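Local coordinates for protein PPR (Rhodospirillum centenum, PDB 1MZU) that probably acts as a blue-light-sensing histidine kinase, this chain being its N-terminal photoactive yellow protein domain, a PAS fold that carries the chromophore 4'-hydroxycinnamic acid, at residues 45-48 with 54-57; 66-71 with 82-87; 115-118 with 123-126. All blocks are in the same frame, centred on the assembly; numbering follows the deposited sequence.

Contact 1 of 3, residues 45-48 with 54-57; sequences HRYN and LSGR. With HC4 (4'-hydroxycinnamic acid), chain D.
Tyr47 sends its ring from the strand toward Ser55 and Arg57, and its hydroxyl meets two oxygens at once: Tyr47 OH lies 2.6 Å from O4' of HC4 and 2.8 Å from Ser55 OG. Both oxygens sit at the edge of the tyrosine ring, near its plane. With CG anti to the backbone N (chi1 -165°), the ring runs out from the strand and its phenol end reaches the chromophore. Ser55 OG is already engaged on its own side: it accepts from Arg57 N at 3.1 Å, closing an ST turn, and bonds to Glu51 O. Arg57 comes in alongside, its CB 3.7 Å from Tyr47 OH, and bends at chi2 (78°) and turns one face of its guanidinium to the rim of the chromophore ring, with HC4 C2' over the centre of that face, 3.8 Å from Arg57 CZ. The bond of 3.0 Å from Arg57 NH1 to Ser55 O, in the guanidinium plane, fixes how that plane is turned. With an alanine in place of Arg57, Ser55 O would probably lose this donor and the C2' rim of the chromophore its flat cover. Glu51 OE2 also bonds to HC4. Tyrosine and glutamate gripping the phenolic end is the arrangement of photoactive yellow proteins; hydrogen bonds at O4' would help to stabilise negative charge there, while the cationic group of Arg57 lies farther along the ring, at C2'.

Contact 2 of 3, residues 66-71 with 82-87; sequences NFFTEV and GRFMDG
Phe84 presents one face of its ring to Phe68, whose CE2 lies over it, offset toward the rim and 3.5 Å from Phe84 CD2. The rings meet at a slant, their planes 34° apart and centroids 4.9 Å apart. Phe68 CZ covers the root of the other ring, 3.7 Å from Phe84 CG, and the CE2-CZ side of Phe68 thus rests on the CG-CD2 side of Phe84. A face of Phe68 is taken by Phe67 CD2, while Phe68 CE1 meets the Phe67 ring at its edge. The first torsions set up the meeting: Phe84 CG is anti to the backbone N (chi1 176°), which carries its ring out from the helix toward Phe68, whose CG stands beside its own backbone N. Behind the aromatic contact the short helix is capped by Asn66, whose OD1 accepts from Thr69 N at 3.0 Å and weakly from Phe68 N. Asn66 N gives a nearly straight bond of 2.8 Å to Glu70 OE1, and Asn66 O takes both Glu70 N and Val71 N where the helix widens into a pi-type turn. Phe80 adds to the packing round Phe67 and Phe68. The contact between the two helices is therefore wholly apolar, carried by buried aromatic carbon without a hydrogen bond across it, while the hydrogen bonds described lie round Asn66, at the start of the short helix.

Contact 3 of 3, residues 115-118 with 123-126; sequences QNAG and YWIF
The beta hairpin of strands 107-116 and 122-128, part of the antiparallel PAS sheet, nears its turn here, and Gln115 and Trp124 form a hydrogen-bonded pair of it. Trp124 N binds Gln115 O at 2.8 Å and Gln115 N binds Trp124 O at 3.1 Å; Asn116 and Tyr123 follow as a non-hydrogen-bonded pair. On the Gln115 and Trp124 face, CG of Gln115 sits between the backbone N and the carbonyl carbon (chi1 55°), bringing it to the edge of the Phe126 ring, 3.9 Å from CE2, with amide and ring planes 82° apart. Ala117 CB touches the pyrrole side of the indole, 3.6 Å from Trp124 NE1, which is hydrogen-bonded to Asp21. The Asn116 amide lies alongside the Tyr123 ring, steeply turned against it, its ND2 3.9 Å from Tyr123 CE2; it is held by bonds to Leu93 N and Gly91 O. Strand 34-39 continues the sheet beyond strand 122-128, with backbone bonds between Tyr123 and Val38 and between Ile125 and Ile36. Tyr123 packs on Val88 and Ile125 on Phe80, both of helix 78-89, whereas Trp124 and Phe126 rest on Ile20 near the chain's start.

How the contacts relate
The three contacts follow one another along a single PAS domain, each closing before the next opens. Contacts 1 and 2 lie on opposite sides of the chain's centre, their own centres about 16 Å apart, and the centre of contact 3 is about 15 Å from that of contact 1 and about 13 Å from that of contact 2. Contacts 1 and 3 reach the same five-stranded sheet, through outermost strand 44-47 and central strand 122-128, with strand 34-39 between. Contact 2 packs directly against contact 3: Phe67 and Phe68 touch Ile125, and Phe84 touches Tyr123. Contact 1 holds the phenolic end of the chromophore, while the packing between contacts 2 and 3 sets helices 67-71 and 78-89 against strand 122-128.

Contact 1 of 3, residues 45-48 with 54-57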
loop_
_atom_site.group_PDB
_atom_site.type_symbol
_atom_site.label_atom_id
_atom_site.label_comp_id
_atom_site.label_asym_id
_atom_site.label_seq_id
_atom_site.Cartn_x
_atom_site.Cartn_y
_atom_site.Cartn_z
ATOM N N HIS A 45 -1.835 -7.586 -4.999
ATOM C CA HIS A 45 -1.505 -9.003 -5.019
ATOM C C HIS A 45 -1.499 -9.583 -3.606
ATOM O O HIS A 45 -1.987 -10.694 -3.397
ATOM C CB HIS A 45 -0.197 -9.261 -5.789
ATOM C CG HIS A 45 -0.321 -9.048 -7.269
ATOM N ND1 HIS A 45 -0.626 -10.065 -8.149
ATOM C CD2 HIS A 45 -0.226 -7.925 -8.018
ATOM C CE1 HIS A 45 -0.718 -9.577 -9.372
ATOM N NE2 HIS A 45 -0.479 -8.280 -9.321
ATOM N N ARG A 46 -0.999 -8.817 -2.628
ATOM C CA ARG A 46 -0.992 -9.246 -1.224
ATOM C C ARG A 46 -1.530 -8.123 -0.357
ATOM O O ARG A 46 -1.225 -6.951 -0.593
ATOM C CB ARG A 46 0.408 -9.636 -0.721
ATOM C CG ARG A 46 1.146 -10.744 -1.467
ATOM C CD ARG A 46 0.438 -12.087 -1.456
ATOM N NE ARG A 46 1.101 -12.976 -2.407
ATOM C CZ ARG A 46 0.654 -13.273 -3.625
ATOM N NH1 ARG A 46 -0.491 -12.776 -4.070
ATOM N NH2 ARG A 46 1.406 -14.006 -4.437
ATOM N N TYR A 47 -2.277 -8.495 0.683
ATOM C CA TYR A 47 -2.898 -7.534 1.599
ATOM C C TYR A 47 -2.995 -8.206 2.977
ATOM O O TYR A 47 -3.820 -9.114 3.155
ATOM C CB TYR A 47 -4.309 -7.194 1.059
ATOM C CG TYR A 47 -4.978 -5.975 1.650
ATOM C CD1 TYR A 47 -4.753 -4.696 1.105
ATOM C CD2 TYR A 47 -5.847 -6.084 2.756
ATOM C CE1 TYR A 47 -5.385 -3.539 1.659
ATOM C CE2 TYR A 47 -6.478 -4.953 3.314
ATOM C CZ TYR A 47 -6.242 -3.687 2.767
ATOM O OH TYR A 47 -6.825 -2.598 3.365
ATOM N N ASN A 48 -2.196 -7.748 3.950
ATOM C CA ASN A 48 -2.213 -8.341 5.296
ATOM C C ASN A 48 -3.358 -7.934 6.239
ATOM O O ASN A 48 -4.103 -7.001 5.944
ATOM C CB ASN A 48 -0.825 -8.254 5.991
ATOM C CG ASN A 48 -0.509 -6.884 6.589
ATOM O OD1 ASN A 48 -1.039 -5.859 6.167
ATOM N ND2 ASN A 48 0.382 -6.870 7.575
ATOM N N LEU A 54 -6.627 -1.740 10.304
ATOM C CA LEU A 54 -6.514 -0.286 10.237
ATOM C C LEU A 54 -7.488 0.318 9.220
ATOM O O LEU A 54 -7.924 1.457 9.388
ATOM C CB LEU A 54 -5.080 0.152 9.888
ATOM C CG LEU A 54 -3.920 -0.046 10.865
ATOM C CD1 LEU A 54 -2.652 0.591 10.304
ATOM C CD2 LEU A 54 -4.234 0.557 12.233
ATOM N N SER A 55 -7.896 -0.478 8.231
ATOM C CA SER A 55 -8.786 -0.011 7.169
ATOM C C SER A 55 -10.242 -0.447 7.207
ATOM O O SER A 55 -11.113 0.286 6.740
ATOM C CB SER A 55 -8.210 -0.398 5.811
ATOM O OG SER A 55 -8.389 -1.777 5.534
ATOM N N GLY A 56 -10.477 -1.677 7.665
ATOM C CA GLY A 56 -11.821 -2.229 7.733
ATOM C C GLY A 56 -12.143 -3.037 6.484
ATOM O O GLY A 56 -13.255 -3.543 6.334
ATOM N N ARG A 57 -11.163 -3.142 5.581
ATOM C CA ARG A 57 -11.303 -3.889 4.328
ATOM C C ARG A 57 -10.921 -5.347 4.468
ATOM O O ARG A 57 -9.924 -5.672 5.098
ATOM C CB ARG A 57 -10.454 -3.274 3.204
ATOM C CG ARG A 57 -11.099 -2.141 2.420
ATOM C CD ARG A 57 -11.064 -0.830 3.183
ATOM N NE ARG A 57 -11.559 0.290 2.390
ATOM C CZ ARG A 57 -11.864 1.489 2.884
ATOM N NH1 ARG A 57 -11.724 1.736 4.182
ATOM N NH2 ARG A 57 -12.319 2.442 2.079
HETATM C C1 HC4 D . -7.980 6.764 0.819
HETATM O O1 HC4 D . -8.939 6.673 -0.016
HETATM C C2 HC4 D . -7.453 5.663 1.585
HETATM C C3 HC4 D . -8.032 4.468 1.598
HETATM C "C1'" HC4 D . -7.431 3.260 2.087
HETATM C "C2'" HC4 D . -8.196 2.010 2.022
HETATM C "C3'" HC4 D . -7.592 0.794 2.414
HETATM C "C4'" HC4 D . -6.222 0.784 2.803
HETATM C "C5'" HC4 D . -5.483 1.993 2.861
HETATM C "C6'" HC4 D . -6.088 3.193 2.485
HETATM O "O4'" HC4 D . -5.623 -0.331 3.166
#

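Contact 2 of 3, residues 66-71 with 82-87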
loop_
_atom_site.group_PDB
_atom_site.type_symbol
_atom_site.label_atom_id
_atom_site.label_comp_id
_atom_site.label_asym_id
_atom_site.label_seq_id
_atom_site.Cartn_x
_atom_site.Cartn_y
_atom_site.Cartn_z
ATOM N N ASN A 66 -7.340 -2.472 -8.222
ATOM C CA ASN A 66 -6.324 -1.422 -8.238
ATOM C C ASN A 66 -6.359 -0.568 -6.962
ATOM O O ASN A 66 -7.410 -0.020 -6.601
ATOM C CB ASN A 66 -6.497 -0.539 -9.482
ATOM C CG ASN A 66 -5.264 0.326 -9.786
ATOM O OD1 ASN A 66 -4.946 1.276 -9.063
ATOM N ND2 ASN A 66 -4.593 0.018 -10.886
ATOM N N PHE A 67 -5.198 -0.459 -6.305
ATOM C CA PHE A 67 -5.024 0.313 -5.067
ATOM C C PHE A 67 -5.321 1.802 -5.239
ATOM O O PHE A 67 -6.043 2.372 -4.440
ATOM C CB PHE A 67 -3.585 0.124 -4.504
ATOM C CG PHE A 67 -3.340 0.788 -3.162
ATOM C CD1 PHE A 67 -3.946 0.298 -1.992
ATOM C CD2 PHE A 67 -2.518 1.917 -3.064
ATOM C CE1 PHE A 67 -3.739 0.929 -0.731
ATOM C CE2 PHE A 67 -2.295 2.571 -1.802
ATOM C CZ PHE A 67 -2.911 2.069 -0.640
ATOM N N PHE A 68 -4.785 2.403 -6.296
ATOM C CA PHE A 68 -4.948 3.837 -6.530
ATOM C C PHE A 68 -6.245 4.311 -7.173
ATOM O O PHE A 68 -6.803 5.333 -6.759
ATOM C CB PHE A 68 -3.736 4.393 -7.291
ATOM C CG PHE A 68 -2.420 4.065 -6.644
ATOM C CD1 PHE A 68 -1.983 4.780 -5.511
ATOM C CD2 PHE A 68 -1.635 2.998 -7.125
ATOM C CE1 PHE A 68 -0.767 4.438 -4.843
ATOM C CE2 PHE A 68 -0.417 2.635 -6.471
ATOM C CZ PHE A 68 0.020 3.355 -5.328
ATOM N N THR A 69 -6.748 3.550 -8.142
ATOM C CA THR A 69 -7.981 3.933 -8.836
ATOM C C THR A 69 -9.271 3.427 -8.219
ATOM O O THR A 69 -10.294 4.081 -8.367
ATOM C CB THR A 69 -7.970 3.514 -10.329
ATOM O OG1 THR A 69 -7.927 2.088 -10.427
ATOM C CG2 THR A 69 -6.772 4.121 -11.050
ATOM N N GLU A 70 -9.207 2.275 -7.535
ATOM C CA GLU A 70 -10.382 1.639 -6.919
ATOM C C GLU A 70 -10.463 1.551 -5.392
ATOM O O GLU A 70 -11.406 2.081 -4.809
ATOM C CB GLU A 70 -10.607 0.231 -7.510
ATOM C CG GLU A 70 -10.826 0.191 -9.026
ATOM C CD GLU A 70 -10.804 -1.215 -9.613
ATOM O OE1 GLU A 70 -9.761 -1.896 -9.525
ATOM O OE2 GLU A 70 -11.836 -1.635 -10.174
ATOM N N VAL A 71 -9.485 0.897 -4.750
ATOM C CA VAL A 71 -9.486 0.705 -3.289
ATOM C C VAL A 71 -9.159 1.927 -2.442
ATOM O O VAL A 71 -9.844 2.189 -1.454
ATOM C CB VAL A 71 -8.540 -0.476 -2.833
ATOM C CG1 VAL A 71 -8.733 -0.791 -1.336
ATOM C CG2 VAL A 71 -8.827 -1.723 -3.648
ATOM N N GLY A 82 1.778 9.736 -7.406
ATOM C CA GLY A 82 2.776 10.362 -8.269
ATOM C C GLY A 82 4.152 9.818 -7.911
ATOM O O GLY A 82 4.921 9.455 -8.798
ATOM N N ARG A 83 4.412 9.690 -6.605
ATOM C CA ARG A 83 5.673 9.143 -6.074
ATOM C C ARG A 83 5.835 7.674 -6.487
ATOM O O ARG A 83 6.939 7.226 -6.795
ATOM C CB ARG A 83 5.696 9.250 -4.553
ATOM C CG ARG A 83 6.769 10.165 -4.021
ATOM C CD ARG A 83 6.501 10.497 -2.589
ATOM N NE ARG A 83 7.526 11.324 -1.970
ATOM C CZ ARG A 83 7.282 12.204 -1.000
ATOM N NH1 ARG A 83 6.041 12.391 -0.550
ATOM N NH2 ARG A 83 8.287 12.834 -0.414
ATOM N N PHE A 84 4.712 6.953 -6.527
ATOM C CA PHE A 84 4.693 5.550 -6.954
ATOM C C PHE A 84 5.027 5.433 -8.448
ATOM O O PHE A 84 5.886 4.634 -8.820
ATOM C CB PHE A 84 3.326 4.884 -6.657
ATOM C CG PHE A 84 3.210 3.457 -7.171
ATOM C CD1 PHE A 84 3.831 2.403 -6.478
ATOM C CD2 PHE A 84 2.504 3.167 -8.361
ATOM C CE1 PHE A 84 3.762 1.078 -6.956
ATOM C CE2 PHE A 84 2.422 1.835 -8.855
ATOM C CZ PHE A 84 3.058 0.792 -8.146
ATOM N N MET A 85 4.349 6.234 -9.278
ATOM C CA MET A 85 4.536 6.252 -10.739
ATOM C C MET A 85 5.972 6.574 -11.147
ATOM O O MET A 85 6.509 5.948 -12.062
ATOM C CB MET A 85 3.561 7.238 -11.404
ATOM C CG MET A 85 3.587 7.257 -12.967
ATOM S SD MET A 85 4.879 8.346 -13.721
ATOM C CE MET A 85 4.801 7.897 -15.474
ATOM N N ASP A 86 6.580 7.538 -10.451
ATOM C CA ASP A 86 7.960 7.956 -10.690
ATOM C C ASP A 86 8.957 6.885 -10.291
ATOM O O ASP A 86 9.973 6.714 -10.953
ATOM C CB ASP A 86 8.279 9.257 -9.942
ATOM C CG ASP A 86 7.672 10.467 -10.603
ATOM O OD1 ASP A 86 7.583 10.490 -11.846
ATOM O OD2 ASP A 86 7.286 11.400 -9.881
ATOM N N GLY A 87 8.629 6.147 -9.230
ATOM C CA GLY A 87 9.474 5.066 -8.742
ATOM C C GLY A 87 9.521 3.874 -9.686
ATOM O O GLY A 87 10.591 3.305 -9.900
#

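Contact 3 of 3, residues 115-118 with 123-126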
loop_
_atom_site.group_PDB
_atom_site.type_symbol
_atom_site.label_atom_id
_atom_site.label_comp_id
_atom_site.label_asym_id
_atom_site.label_seq_id
_atom_site.Cartn_x
_atom_site.Cartn_y
_atom_site.Cartn_z
ATOM N N GLN A 115 8.722 0.739 -1.338
ATOM C CA GLN A 115 9.933 0.113 -1.893
ATOM C C GLN A 115 9.674 -1.082 -2.813
ATOM O O GLN A 115 8.563 -1.607 -2.850
ATOM C CB GLN A 115 10.943 -0.276 -0.790
ATOM C CG GLN A 115 10.410 -1.175 0.326
ATOM C CD GLN A 115 11.492 -1.521 1.331
ATOM O OE1 GLN A 115 11.665 -0.835 2.342
ATOM N NE2 GLN A 115 12.227 -2.592 1.057
ATOM N N ASN A 116 10.718 -1.496 -3.547
ATOM C CA ASN A 116 10.689 -2.648 -4.475
ATOM C C ASN A 116 10.669 -3.993 -3.751
ATOM O O ASN A 116 11.056 -4.086 -2.583
ATOM C CB ASN A 116 11.939 -2.654 -5.367
ATOM C CG ASN A 116 11.902 -1.600 -6.444
ATOM O OD1 ASN A 116 11.632 -0.441 -6.177
ATOM N ND2 ASN A 116 12.217 -1.991 -7.664
ATOM N N ALA A 117 10.280 -5.037 -4.487
ATOM C CA ALA A 117 10.223 -6.411 -3.978
ATOM C C ALA A 117 11.296 -7.264 -4.646
ATOM O O ALA A 117 11.954 -6.812 -5.593
ATOM C CB ALA A 117 8.850 -7.014 -4.237
ATOM N N GLY A 118 11.433 -8.502 -4.163
ATOM C CA GLY A 118 12.400 -9.454 -4.697
ATOM C C GLY A 118 11.958 -10.053 -6.012
ATOM O O GLY A 118 12.772 -10.555 -6.792
ATOM N N TYR A 123 5.816 -4.449 -5.952
ATOM C CA TYR A 123 6.214 -3.356 -5.061
ATOM C C TYR A 123 5.478 -3.412 -3.730
ATOM O O TYR A 123 4.330 -3.846 -3.661
ATOM C CB TYR A 123 5.937 -1.994 -5.727
ATOM C CG TYR A 123 6.554 -1.825 -7.096
ATOM C CD1 TYR A 123 5.826 -2.161 -8.265
ATOM C CD2 TYR A 123 7.896 -1.414 -7.239
ATOM C CE1 TYR A 123 6.430 -2.103 -9.552
ATOM C CE2 TYR A 123 8.513 -1.349 -8.531
ATOM C CZ TYR A 123 7.773 -1.698 -9.673
ATOM O OH TYR A 123 8.359 -1.663 -10.920
ATOM N N TRP A 124 6.127 -2.892 -2.695
ATOM C CA TRP A 124 5.587 -2.879 -1.345
ATOM C C TRP A 124 5.252 -1.505 -0.812
ATOM O O TRP A 124 5.952 -0.525 -1.084
ATOM C CB TRP A 124 6.570 -3.515 -0.369
ATOM C CG TRP A 124 6.673 -4.986 -0.462
ATOM C CD1 TRP A 124 7.680 -5.692 -1.027
ATOM C CD2 TRP A 124 5.723 -5.940 0.013
ATOM N NE1 TRP A 124 7.424 -7.040 -0.953
ATOM C CE2 TRP A 124 6.227 -7.225 -0.313
ATOM C CE3 TRP A 124 4.490 -5.840 0.690
ATOM C CZ2 TRP A 124 5.534 -8.415 0.009
ATOM C CZ3 TRP A 124 3.794 -7.019 1.013
ATOM C CH2 TRP A 124 4.324 -8.292 0.672
ATOM N N ILE A 125 4.176 -1.463 -0.034
ATOM C CA ILE A 125 3.696 -0.250 0.611
ATOM C C ILE A 125 3.501 -0.639 2.088
ATOM O O ILE A 125 2.666 -1.503 2.399
ATOM C CB ILE A 125 2.335 0.251 0.006
ATOM C CG1 ILE A 125 2.442 0.432 -1.516
ATOM C CG2 ILE A 125 1.911 1.566 0.692
ATOM C CD1 ILE A 125 1.116 0.567 -2.277
ATOM N N PHE A 126 4.303 -0.041 2.973
ATOM C CA PHE A 126 4.224 -0.296 4.413
ATOM C C PHE A 126 3.544 0.864 5.099
ATOM O O PHE A 126 3.826 2.029 4.807
ATOM C CB PHE A 126 5.607 -0.554 5.018
ATOM C CG PHE A 126 6.300 -1.749 4.438
ATOM C CD1 PHE A 126 5.750 -3.032 4.595
ATOM C CD2 PHE A 126 7.484 -1.600 3.693
ATOM C CE1 PHE A 126 6.361 -4.166 4.018
ATOM C CE2 PHE A 126 8.116 -2.724 3.105
ATOM C CZ PHE A 126 7.547 -4.019 3.268
#